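Local coordinates for protein reducing-end xylose-releasing exo-oligoxylanase Rex8A (Paenibacillus barcinonensis, PDB 6SUD) that hydrolyses linear and branched xylooligosaccharides as an exo-oligoxylanase of glycoside hydrolase family 8, releasing xylose from their reducing ends, at residues A224-L229 and P284-Q289; G7-G12 and Y203-Q208; Y14-Q19 and D26-R31; M331-A336 and S343-F348. The protein carries 1 engineered substitution. All coordinates share one frame; numbering follows the deposited sequence.

The four contacts form a chain of neighbours, 2-1-4-3, closed by a touch between contacts 3 and 2. Contacts 1 and 2, centres about 17 Å apart, are joined by a salt bridge from R226 NH1 to E204 OE2 of 3.0 Å. Contact 1 meets contact 4 where V287 CG2 lies 3.5 Å from A335 O. Contacts 3 and 4 have centres about 13 Å apart and pack together, with F18 CD1 3.8 Å from V345 CG1, and A8 packs on Y14 between contacts 2 and 3. None reaches the active site; in contact 1 the L229 side chain is about 11 Å from that of D265, the probable proton acceptor, and about 14 Å from a bound xylose.

Contact 1. Residues A224-L229 and P284-Q289; sequences ASRAYL and PWQVQQ
The carbonyl oxygen of L229 meets the indole of W285 obliquely, with O 3.5 Å from CH2. The same CH2 is also the atom nearest the leucine side chain, 4.3 Å from L229 CB, so the far corner of the six-membered ring does the touching. A chi1 of 162° carries the indole across, with CG anti to the backbone N of W285. Q289 CB, one helical turn on, lies over one ring face, 3.6 Å above the plane and offset toward the rim.

Beside this packing, a water bridges the two segments: it donates to R226 O at 3.1 Å and accepts from Q286 NE2 at 3.2 Å. The amide nitrogen of Q286 lies near the plane of the R226 guanidinium, at its edge. Both groups turn to one carboxylate oxygen, D276 OD2, which takes a salt bridge from R226 NE and a hydrogen bond from Q286 NE2 and thus positions the pair.

D276 belongs to helix 268-280, which packs against both segments: L229 touches V273, R226 touches F280 and Q286 touches W277. Helices 215-232 and 285-297 of the (alpha/alpha)6 barrel are therefore joined partly directly and partly through this third helix.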
# COMPACT_ATOMS: atom_id res chain seq x y z
N ALA A 224 -17.89 2.69 -1.69
CA ALA A 224 -17.60 4.14 -1.87
C ALA A 224 -16.23 4.31 -2.52
O ALA A 224 -16.10 5.15 -3.45
CB ALA A 224 -17.68 4.89 -0.56
N SER A 225 -15.23 3.54 -2.09
CA SER A 225 -13.85 3.65 -2.63
C SER A 225 -13.78 3.14 -4.07
O SER A 225 -13.04 3.75 -4.88
CB SER A 225 -12.84 2.95 -1.77
OG SER A 225 -12.48 3.77 -0.69
N ARG A 226 -14.49 2.07 -4.41
CA ARG A 226 -14.50 1.59 -5.81
C ARG A 226 -15.07 2.69 -6.70
O ARG A 226 -14.46 3.00 -7.74
CB ARG A 226 -15.27 0.28 -5.97
CG ARG A 226 -14.71 -0.87 -5.14
CD ARG A 226 -15.14 -2.24 -5.62
NE ARG A 226 -14.42 -3.28 -4.89
CZ ARG A 226 -14.89 -3.89 -3.81
NH1 ARG A 226 -16.10 -3.61 -3.36
NH2 ARG A 226 -14.15 -4.80 -3.19
N ALA A 227 -16.21 3.27 -6.31
CA ALA A 227 -16.83 4.41 -7.02
C ALA A 227 -15.85 5.57 -7.14
O ALA A 227 -15.77 6.13 -8.22
CB ALA A 227 -18.08 4.89 -6.31
N TYR A 228 -15.17 5.91 -6.04
CA TYR A 228 -14.22 7.05 -5.96
C TYR A 228 -13.08 6.87 -6.96
O TYR A 228 -12.80 7.81 -7.73
CB TYR A 228 -13.61 7.18 -4.57
CG TYR A 228 -12.71 8.38 -4.43
CD1 TYR A 228 -13.25 9.64 -4.46
CD2 TYR A 228 -11.33 8.27 -4.31
CE1 TYR A 228 -12.47 10.77 -4.34
CE2 TYR A 228 -10.53 9.39 -4.16
CZ TYR A 228 -11.11 10.65 -4.19
OH TYR A 228 -10.40 11.80 -4.05
N LEU A 229 -12.46 5.70 -7.01
CA LEU A 229 -11.36 5.50 -8.01
C LEU A 229 -11.91 5.61 -9.43
O LEU A 229 -11.15 6.05 -10.28
CB LEU A 229 -10.64 4.17 -7.82
CG LEU A 229 -10.04 4.07 -6.42
CD1 LEU A 229 -9.78 2.64 -6.02
CD2 LEU A 229 -8.83 4.97 -6.29
N PRO A 284 -15.77 -4.51 -13.01
CA PRO A 284 -15.08 -4.79 -14.27
C PRO A 284 -14.49 -3.54 -14.94
O PRO A 284 -13.67 -3.68 -15.85
CB PRO A 284 -16.15 -5.52 -15.12
CG PRO A 284 -17.49 -5.16 -14.50
CD PRO A 284 -17.22 -4.69 -13.08
N TRP A 285 -14.84 -2.33 -14.48
CA TRP A 285 -14.11 -1.11 -14.93
C TRP A 285 -12.62 -1.29 -14.61
O TRP A 285 -11.78 -0.68 -15.31
CB TRP A 285 -14.69 0.16 -14.29
CG TRP A 285 -13.79 1.36 -14.33
CD1 TRP A 285 -13.78 2.35 -15.26
CD2 TRP A 285 -12.78 1.71 -13.36
NE1 TRP A 285 -12.84 3.29 -14.94
CE2 TRP A 285 -12.22 2.93 -13.77
CE3 TRP A 285 -12.31 1.12 -12.18
CZ2 TRP A 285 -11.20 3.55 -13.06
CZ3 TRP A 285 -11.31 1.73 -11.47
CH2 TRP A 285 -10.75 2.94 -11.91
N GLN A 286 -12.30 -2.07 -13.58
CA GLN A 286 -10.91 -2.26 -13.09
C GLN A 286 -10.04 -2.85 -14.21
O GLN A 286 -8.86 -2.45 -14.36
CB GLN A 286 -10.91 -3.08 -11.80
CG GLN A 286 -11.53 -2.33 -10.64
CD GLN A 286 -11.54 -3.11 -9.34
OE1 GLN A 286 -11.41 -4.34 -9.33
NE2 GLN A 286 -11.72 -2.39 -8.25
N VAL A 287 -10.63 -3.73 -15.02
CA VAL A 287 -9.90 -4.36 -16.16
C VAL A 287 -9.54 -3.26 -17.16
O VAL A 287 -8.41 -3.21 -17.58
CB VAL A 287 -10.74 -5.50 -16.78
CG1 VAL A 287 -10.18 -6.00 -18.10
CG2 VAL A 287 -10.90 -6.64 -15.78
N GLN A 288 -10.49 -2.37 -17.49
CA GLN A 288 -10.27 -1.30 -18.49
C GLN A 288 -9.26 -0.28 -17.94
O GLN A 288 -8.35 0.08 -18.69
CB GLN A 288 -11.61 -0.72 -18.96
CG GLN A 288 -12.53 -1.76 -19.59
CD GLN A 288 -11.89 -2.64 -20.64
OE1 GLN A 288 -10.98 -2.22 -21.37
NE2 GLN A 288 -12.32 -3.89 -20.72
N GLN A 289 -9.38 0.11 -16.67
CA GLN A 289 -8.43 1.02 -15.98
C GLN A 289 -7.02 0.42 -16.07
O GLN A 289 -6.10 1.15 -16.44
CB GLN A 289 -8.81 1.23 -14.51
CG GLN A 289 -7.70 1.84 -13.66
CD GLN A 289 -7.26 3.20 -14.11
OE1 GLN A 289 -7.98 3.91 -14.81
NE2 GLN A 289 -6.04 3.57 -13.73
O HOH W 1 -13.08 0.43 -8.64

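Contact 2. Residues G7-G12 and Y203-Q208; sequences GAYDTG and YELFAQ
Y9 reaches over from a single-turn helix to two residues of helix 200-209, L205 and Q208, and carries the contact alone on its side. In the apolar part CE1 and CD1 of its ring do the touching, 3.7 and 4.0 Å from L205 CD2, a methyl that approaches the ring obliquely. The two side chains slide past each other in opposite directions.

The polar part lies at the phenol end, where Y9 OH is 2.7 Å from Q208 OE1. The glutamine oxygen sits at the ring edge, near its plane, while the amide itself is turned 67° from the ring. A bend at chi2 (-83°) brings the Q208 carbonyl oxygen to the phenol end. An alanine in place of Y9 is likely to leave Q208 OE1 without its close neighbour and open a gap beside L205 CD2.

Backbone bonds shape the short helix that presents Y9. G7 O accepts from both D10 N, at 3.0 Å, and T11 N, at 3.1 Å, and G12 N closes the turn on A8 O at 2.8 Å. G12 then leaves helical geometry with a positive phi, which favours glycine.

Around the contact, helix 268-280 adjoins both sides: Y9 meets the ring of F280 with planes about 35° apart and bonds through its backbone to W279, and L205 touches both residues. L205 also packs on M135 and F139 of helix 127-144, so the N-terminal turn rests where helices 200-209 and 268-280 come together.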
# COMPACT_ATOMS: atom_id res chain seq x y z
N GLY A 7 -13.65 -14.05 -7.27
CA GLY A 7 -12.29 -13.63 -6.90
C GLY A 7 -11.59 -14.70 -6.08
O GLY A 7 -12.25 -15.69 -5.68
N ALA A 8 -10.30 -14.48 -5.82
CA ALA A 8 -9.45 -15.37 -4.99
C ALA A 8 -10.03 -15.51 -3.57
O ALA A 8 -9.83 -16.58 -2.95
CB ALA A 8 -8.03 -14.86 -4.97
N TYR A 9 -10.70 -14.47 -3.06
CA TYR A 9 -11.37 -14.53 -1.74
C TYR A 9 -12.33 -15.72 -1.70
O TYR A 9 -12.36 -16.42 -0.67
CB TYR A 9 -12.13 -13.24 -1.42
CG TYR A 9 -12.83 -13.30 -0.09
CD1 TYR A 9 -12.16 -12.99 1.09
CD2 TYR A 9 -14.16 -13.70 0.00
CE1 TYR A 9 -12.80 -13.07 2.32
CE2 TYR A 9 -14.81 -13.79 1.23
CZ TYR A 9 -14.12 -13.47 2.39
OH TYR A 9 -14.77 -13.55 3.58
N ASP A 10 -13.08 -15.95 -2.79
CA ASP A 10 -14.15 -16.97 -2.86
C ASP A 10 -13.57 -18.34 -3.24
O ASP A 10 -14.03 -19.34 -2.64
CB ASP A 10 -15.25 -16.58 -3.85
CG ASP A 10 -16.06 -15.37 -3.41
OD1 ASP A 10 -16.35 -15.25 -2.20
OD2 ASP A 10 -16.39 -14.55 -4.28
N THR A 11 -12.64 -18.39 -4.19
CA THR A 11 -12.14 -19.65 -4.82
C THR A 11 -10.94 -20.21 -4.03
O THR A 11 -10.72 -21.43 -4.08
CB THR A 11 -11.77 -19.42 -6.29
OG1 THR A 11 -10.63 -18.55 -6.34
CG2 THR A 11 -12.90 -18.80 -7.09
N GLY A 12 -10.19 -19.34 -3.35
CA GLY A 12 -8.91 -19.71 -2.70
C GLY A 12 -7.80 -19.90 -3.72
O GLY A 12 -6.71 -20.34 -3.33
N TYR A 203 -11.06 -2.96 2.96
CA TYR A 203 -12.31 -2.54 3.65
C TYR A 203 -13.27 -3.73 3.65
O TYR A 203 -13.97 -3.92 4.66
CB TYR A 203 -12.90 -1.24 3.10
CG TYR A 203 -11.89 -0.13 2.88
CD1 TYR A 203 -10.72 -0.06 3.61
CD2 TYR A 203 -12.11 0.83 1.90
CE1 TYR A 203 -9.78 0.93 3.37
CE2 TYR A 203 -11.20 1.84 1.67
CZ TYR A 203 -10.02 1.88 2.39
OH TYR A 203 -9.08 2.83 2.13
N GLU A 204 -13.30 -4.53 2.58
CA GLU A 204 -14.10 -5.79 2.55
C GLU A 204 -13.73 -6.68 3.73
O GLU A 204 -14.64 -7.27 4.33
CB GLU A 204 -13.82 -6.59 1.28
CG GLU A 204 -14.38 -5.95 0.04
CD GLU A 204 -15.87 -6.09 -0.18
OE1 GLU A 204 -16.58 -6.58 0.74
OE2 GLU A 204 -16.32 -5.73 -1.28
N LEU A 205 -12.43 -6.81 4.01
CA LEU A 205 -11.92 -7.66 5.12
C LEU A 205 -12.15 -6.98 6.47
O LEU A 205 -12.43 -7.69 7.45
CB LEU A 205 -10.45 -7.98 4.83
CG LEU A 205 -10.25 -8.78 3.55
CD1 LEU A 205 -8.79 -9.12 3.32
CD2 LEU A 205 -11.09 -10.05 3.58
N PHE A 206 -12.09 -5.65 6.53
CA PHE A 206 -12.44 -4.92 7.78
C PHE A 206 -13.91 -5.17 8.10
O PHE A 206 -14.24 -5.25 9.30
CB PHE A 206 -12.17 -3.43 7.65
CG PHE A 206 -10.73 -3.04 7.45
CD1 PHE A 206 -9.70 -3.96 7.61
CD2 PHE A 206 -10.41 -1.74 7.10
CE1 PHE A 206 -8.38 -3.57 7.43
CE2 PHE A 206 -9.09 -1.35 6.93
CZ PHE A 206 -8.08 -2.27 7.11
N ALA A 207 -14.76 -5.32 7.08
CA ALA A 207 -16.21 -5.58 7.27
C ALA A 207 -16.41 -6.98 7.87
O ALA A 207 -17.51 -7.22 8.40
CB ALA A 207 -16.98 -5.42 5.98
N GLN A 208 -15.41 -7.86 7.78
CA GLN A 208 -15.43 -9.22 8.40
C GLN A 208 -14.79 -9.18 9.79
O GLN A 208 -15.26 -9.95 10.66
CB GLN A 208 -14.65 -10.22 7.55
CG GLN A 208 -15.13 -10.32 6.11
CD GLN A 208 -16.31 -11.24 5.98
OE1 GLN A 208 -16.16 -12.40 5.62
NE2 GLN A 208 -17.49 -10.73 6.29

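Contact 3. Residues Y14-Q19 and D26-R31; sequences YANLFQ and DEIKAR
N16 OD1 accepts the backbone N-H of Q19 at 3.0 Å, and the same oxygen lies 3.9 Å from I28 CD1 across the contact. The bond is fairly straight at the hydrogen, 158°, but the donor stands above the carbonyl plane, 60° out of it. With a chi1 of 179° the N16 amide swings back over the first turn of helix 17-20.

I28 packs beside this cap. Its CD1 is 3.5 Å from F18 CB and 3.6 Å from Q19 N, while CG2 approaches the F18 ring obliquely, 4.0 Å from CD2. CD1 therefore packs against the same turn whose N-H is capped. A leucine in place of N16 would probably leave Q19 N without its capping acceptor and weaken the start of the helix.

Behind them, F18 stacks edge-to-face on W349 of helix 341-349 and touches M370 and L373 of helix 359-373. I28 touches W349 too, so one tryptophan backs both residues. The result is an asparagine N-cap, with the short helix 17-20 that it starts laid against the long helix 25-41 at the periphery of the (alpha/alpha)6 barrel of family 8.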
# COMPACT_ATOMS: atom_id res chain seq x y z
N TYR A 14 -5.22 -18.23 -6.56
CA TYR A 14 -4.49 -16.97 -6.88
C TYR A 14 -3.80 -17.11 -8.23
O TYR A 14 -3.08 -18.10 -8.41
CB TYR A 14 -3.51 -16.63 -5.75
CG TYR A 14 -4.24 -16.24 -4.50
CD1 TYR A 14 -4.67 -17.19 -3.58
CD2 TYR A 14 -4.59 -14.92 -4.27
CE1 TYR A 14 -5.38 -16.83 -2.45
CE2 TYR A 14 -5.29 -14.54 -3.15
CZ TYR A 14 -5.68 -15.50 -2.23
OH TYR A 14 -6.39 -15.10 -1.14
N ALA A 15 -4.01 -16.15 -9.14
CA ALA A 15 -3.31 -16.08 -10.44
C ALA A 15 -1.81 -16.00 -10.17
O ALA A 15 -1.37 -15.14 -9.37
CB ALA A 15 -3.75 -14.91 -11.27
N ASN A 16 -1.04 -16.86 -10.85
CA ASN A 16 0.44 -16.80 -10.84
C ASN A 16 0.82 -16.35 -12.24
O ASN A 16 0.88 -17.21 -13.14
CB ASN A 16 1.05 -18.14 -10.41
CG ASN A 16 2.57 -18.14 -10.40
OD1 ASN A 16 3.21 -17.27 -10.99
ND2 ASN A 16 3.16 -19.13 -9.76
N LEU A 17 0.98 -15.04 -12.42
CA LEU A 17 1.21 -14.46 -13.77
C LEU A 17 2.62 -14.79 -14.23
O LEU A 17 2.79 -14.84 -15.45
CB LEU A 17 0.96 -12.95 -13.74
CG LEU A 17 -0.50 -12.60 -13.49
CD1 LEU A 17 -0.77 -11.15 -13.82
CD2 LEU A 17 -1.40 -13.50 -14.32
N PHE A 18 3.58 -15.00 -13.32
CA PHE A 18 4.95 -15.43 -13.73
C PHE A 18 4.83 -16.81 -14.39
O PHE A 18 5.42 -17.02 -15.44
CB PHE A 18 5.92 -15.41 -12.55
CG PHE A 18 6.34 -14.05 -12.06
CD1 PHE A 18 6.67 -13.02 -12.94
CD2 PHE A 18 6.47 -13.79 -10.70
CE1 PHE A 18 7.08 -11.78 -12.47
CE2 PHE A 18 6.87 -12.55 -10.23
CZ PHE A 18 7.18 -11.54 -11.11
N GLN A 19 4.04 -17.71 -13.80
CA GLN A 19 3.84 -19.09 -14.32
C GLN A 19 3.06 -19.05 -15.63
O GLN A 19 3.45 -19.77 -16.57
CB GLN A 19 3.10 -19.94 -13.30
CG GLN A 19 3.31 -21.43 -13.54
CD GLN A 19 2.71 -22.27 -12.44
OE1 GLN A 19 2.83 -21.97 -11.25
NE2 GLN A 19 2.09 -23.37 -12.82
N ASP A 26 9.78 -23.48 -9.72
CA ASP A 26 11.00 -23.46 -8.86
C ASP A 26 11.72 -22.11 -8.95
O ASP A 26 12.10 -21.58 -7.88
CB ASP A 26 11.92 -24.65 -9.13
CG ASP A 26 12.50 -24.75 -10.54
OD1 ASP A 26 12.49 -23.73 -11.26
OD2 ASP A 26 12.97 -25.84 -10.89
N GLU A 27 11.92 -21.58 -10.17
CA GLU A 27 12.60 -20.28 -10.43
C GLU A 27 11.84 -19.16 -9.71
O GLU A 27 12.47 -18.22 -9.19
CB GLU A 27 12.48 -19.81 -11.88
CG GLU A 27 13.51 -20.30 -12.87
CD GLU A 27 13.30 -19.60 -14.21
OE1 GLU A 27 12.23 -19.82 -14.84
OE2 GLU A 27 14.18 -18.79 -14.59
N ILE A 28 10.51 -19.24 -9.75
CA ILE A 28 9.64 -18.15 -9.22
C ILE A 28 9.79 -18.09 -7.70
O ILE A 28 10.14 -17.03 -7.21
CB ILE A 28 8.18 -18.31 -9.67
CG1 ILE A 28 8.06 -18.19 -11.19
CG2 ILE A 28 7.28 -17.31 -8.95
CD1 ILE A 28 6.76 -18.72 -11.74
N LYS A 29 9.55 -19.20 -6.99
CA LYS A 29 9.68 -19.28 -5.51
C LYS A 29 11.08 -18.79 -5.09
O LYS A 29 11.17 -18.03 -4.10
CB LYS A 29 9.39 -20.71 -5.04
CG LYS A 29 9.87 -21.06 -3.64
CD LYS A 29 10.07 -22.55 -3.46
CE LYS A 29 10.34 -22.96 -2.03
NZ LYS A 29 9.08 -23.25 -1.29
N ALA A 30 12.14 -19.21 -5.79
CA ALA A 30 13.53 -18.83 -5.45
C ALA A 30 13.72 -17.32 -5.62
O ALA A 30 14.42 -16.70 -4.79
CB ALA A 30 14.52 -19.61 -6.27
N ARG A 31 13.12 -16.75 -6.67
CA ARG A 31 13.22 -15.30 -6.99
C ARG A 31 12.53 -14.51 -5.87
O ARG A 31 13.09 -13.49 -5.44
CB ARG A 31 12.62 -14.99 -8.37
CG ARG A 31 12.72 -13.53 -8.78
CD ARG A 31 14.14 -13.04 -8.99
NE ARG A 31 14.11 -11.63 -9.39
CZ ARG A 31 13.87 -11.20 -10.63
NH1 ARG A 31 13.84 -9.90 -10.87
NH2 ARG A 31 13.65 -12.06 -11.62

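Contact 4. Residues M331-A336 and S343-F348; sequences MASLAA and SFVKRF
S333 meets V345 within the (alpha/alpha)6 barrel, where the 3-10 turn 332-334 follows helix 322-331 and the chain comes back as helix 341-349. The serine CB points toward that helix and lies 3.7 Å from V345 CG2. One atom further out, OG is equally near, 3.7 Å from the same methyl, so V345 CG2 rests against the whole short side chain. OG also comes within 4.3 Å of F344 CB, whereas the end of the F344 side chain leads away; that side chain also touches Y305 and Q294.

The hydroxyl is buried but well satisfied. It accepts from Q294 NE2 of helix 285-297 and donates to A341 O at the start of helix 341-349, and thereby ties the turn to two helices while its flank stays in van der Waals contact with valine. In V345 a chi1 of 170° swings CG1 away from the backbone N, which turns CG2 to the serine.

The turn that carries S333 is built from i to i-3 backbone bonds, L334 N to M331 O and A335 N to A332 O. A332 O has a second donor, A336 N, at 2.8 Å.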
# COMPACT_ATOMS: atom_id res chain seq x y z
N MET A 331 2.03 -4.78 -11.91
CA MET A 331 1.05 -5.37 -10.97
C MET A 331 -0.37 -5.25 -11.55
O MET A 331 -1.22 -6.11 -11.21
CB MET A 331 1.14 -4.72 -9.59
CG MET A 331 0.27 -5.40 -8.55
SD MET A 331 0.88 -5.23 -6.88
CE MET A 331 -0.56 -5.79 -5.97
N ALA A 332 -0.59 -4.27 -12.44
CA ALA A 332 -1.87 -4.06 -13.16
C ALA A 332 -2.20 -5.28 -14.04
O ALA A 332 -3.36 -5.38 -14.46
CB ALA A 332 -1.82 -2.81 -14.00
N SER A 333 -1.23 -6.16 -14.29
CA SER A 333 -1.42 -7.41 -15.08
C SER A 333 -2.32 -8.41 -14.34
O SER A 333 -2.86 -9.31 -15.02
CB SER A 333 -0.13 -8.01 -15.50
OG SER A 333 0.48 -7.16 -16.48
N LEU A 334 -2.52 -8.28 -13.02
CA LEU A 334 -3.55 -9.09 -12.31
C LEU A 334 -4.93 -8.82 -12.93
O LEU A 334 -5.78 -9.73 -12.84
CB LEU A 334 -3.57 -8.80 -10.81
CG LEU A 334 -2.46 -9.45 -9.98
CD1 LEU A 334 -2.45 -8.90 -8.57
CD2 LEU A 334 -2.60 -10.96 -9.97
N ALA A 335 -5.18 -7.64 -13.49
CA ALA A 335 -6.52 -7.24 -13.99
C ALA A 335 -6.51 -7.03 -15.51
O ALA A 335 -7.52 -7.35 -16.15
CB ALA A 335 -6.99 -6.00 -13.27
N ALA A 336 -5.43 -6.48 -16.07
CA ALA A 336 -5.35 -6.13 -17.51
C ALA A 336 -5.47 -7.41 -18.34
O ALA A 336 -4.91 -8.46 -17.94
CB ALA A 336 -4.07 -5.40 -17.81
N SER A 343 3.96 -8.40 -21.57
CA SER A 343 5.27 -7.73 -21.70
C SER A 343 5.66 -6.98 -20.42
O SER A 343 6.85 -6.98 -20.11
CB SER A 343 5.36 -6.90 -22.94
OG SER A 343 4.24 -6.06 -23.06
N PHE A 344 4.72 -6.43 -19.64
CA PHE A 344 5.07 -5.75 -18.36
C PHE A 344 5.53 -6.77 -17.31
O PHE A 344 6.39 -6.44 -16.47
CB PHE A 344 3.90 -4.95 -17.78
CG PHE A 344 3.86 -3.52 -18.24
CD1 PHE A 344 4.70 -2.57 -17.68
CD2 PHE A 344 3.00 -3.14 -19.25
CE1 PHE A 344 4.66 -1.26 -18.12
CE2 PHE A 344 2.97 -1.82 -19.69
CZ PHE A 344 3.80 -0.88 -19.12
N VAL A 345 4.91 -7.95 -17.33
CA VAL A 345 5.28 -9.07 -16.42
C VAL A 345 6.72 -9.46 -16.71
O VAL A 345 7.51 -9.64 -15.76
CB VAL A 345 4.33 -10.28 -16.59
CG1 VAL A 345 4.84 -11.51 -15.86
CG2 VAL A 345 2.92 -9.97 -16.14
N LYS A 346 7.06 -9.61 -17.99
CA LYS A 346 8.43 -9.99 -18.43
C LYS A 346 9.41 -8.86 -18.10
O LYS A 346 10.52 -9.17 -17.61
CB LYS A 346 8.45 -10.31 -19.93
CG LYS A 346 9.82 -10.66 -20.49
CD LYS A 346 9.80 -10.91 -21.98
CE LYS A 346 10.38 -12.26 -22.37
NZ LYS A 346 11.85 -12.19 -22.55
N ARG A 347 9.04 -7.61 -18.38
CA ARG A 347 9.92 -6.44 -18.12
C ARG A 347 10.25 -6.41 -16.63
O ARG A 347 11.40 -6.16 -16.28
CB ARG A 347 9.24 -5.15 -18.58
CG ARG A 347 10.01 -3.88 -18.24
CD ARG A 347 11.29 -3.76 -19.03
NE ARG A 347 11.83 -2.40 -19.07
CZ ARG A 347 12.63 -1.87 -18.14
NH1 ARG A 347 12.99 -2.55 -17.06
NH2 ARG A 347 13.05 -0.62 -18.30
N PHE A 348 9.25 -6.66 -15.78
CA PHE A 348 9.42 -6.61 -14.31
C PHE A 348 10.38 -7.73 -13.87
O PHE A 348 11.31 -7.46 -13.07
CB PHE A 348 8.07 -6.72 -13.61
CG PHE A 348 8.24 -6.70 -12.11
CD1 PHE A 348 8.53 -5.50 -11.47
CD2 PHE A 348 8.19 -7.87 -11.37
CE1 PHE A 348 8.72 -5.48 -10.10
CE2 PHE A 348 8.40 -7.84 -10.01
CZ PHE A 348 8.64 -6.64 -9.37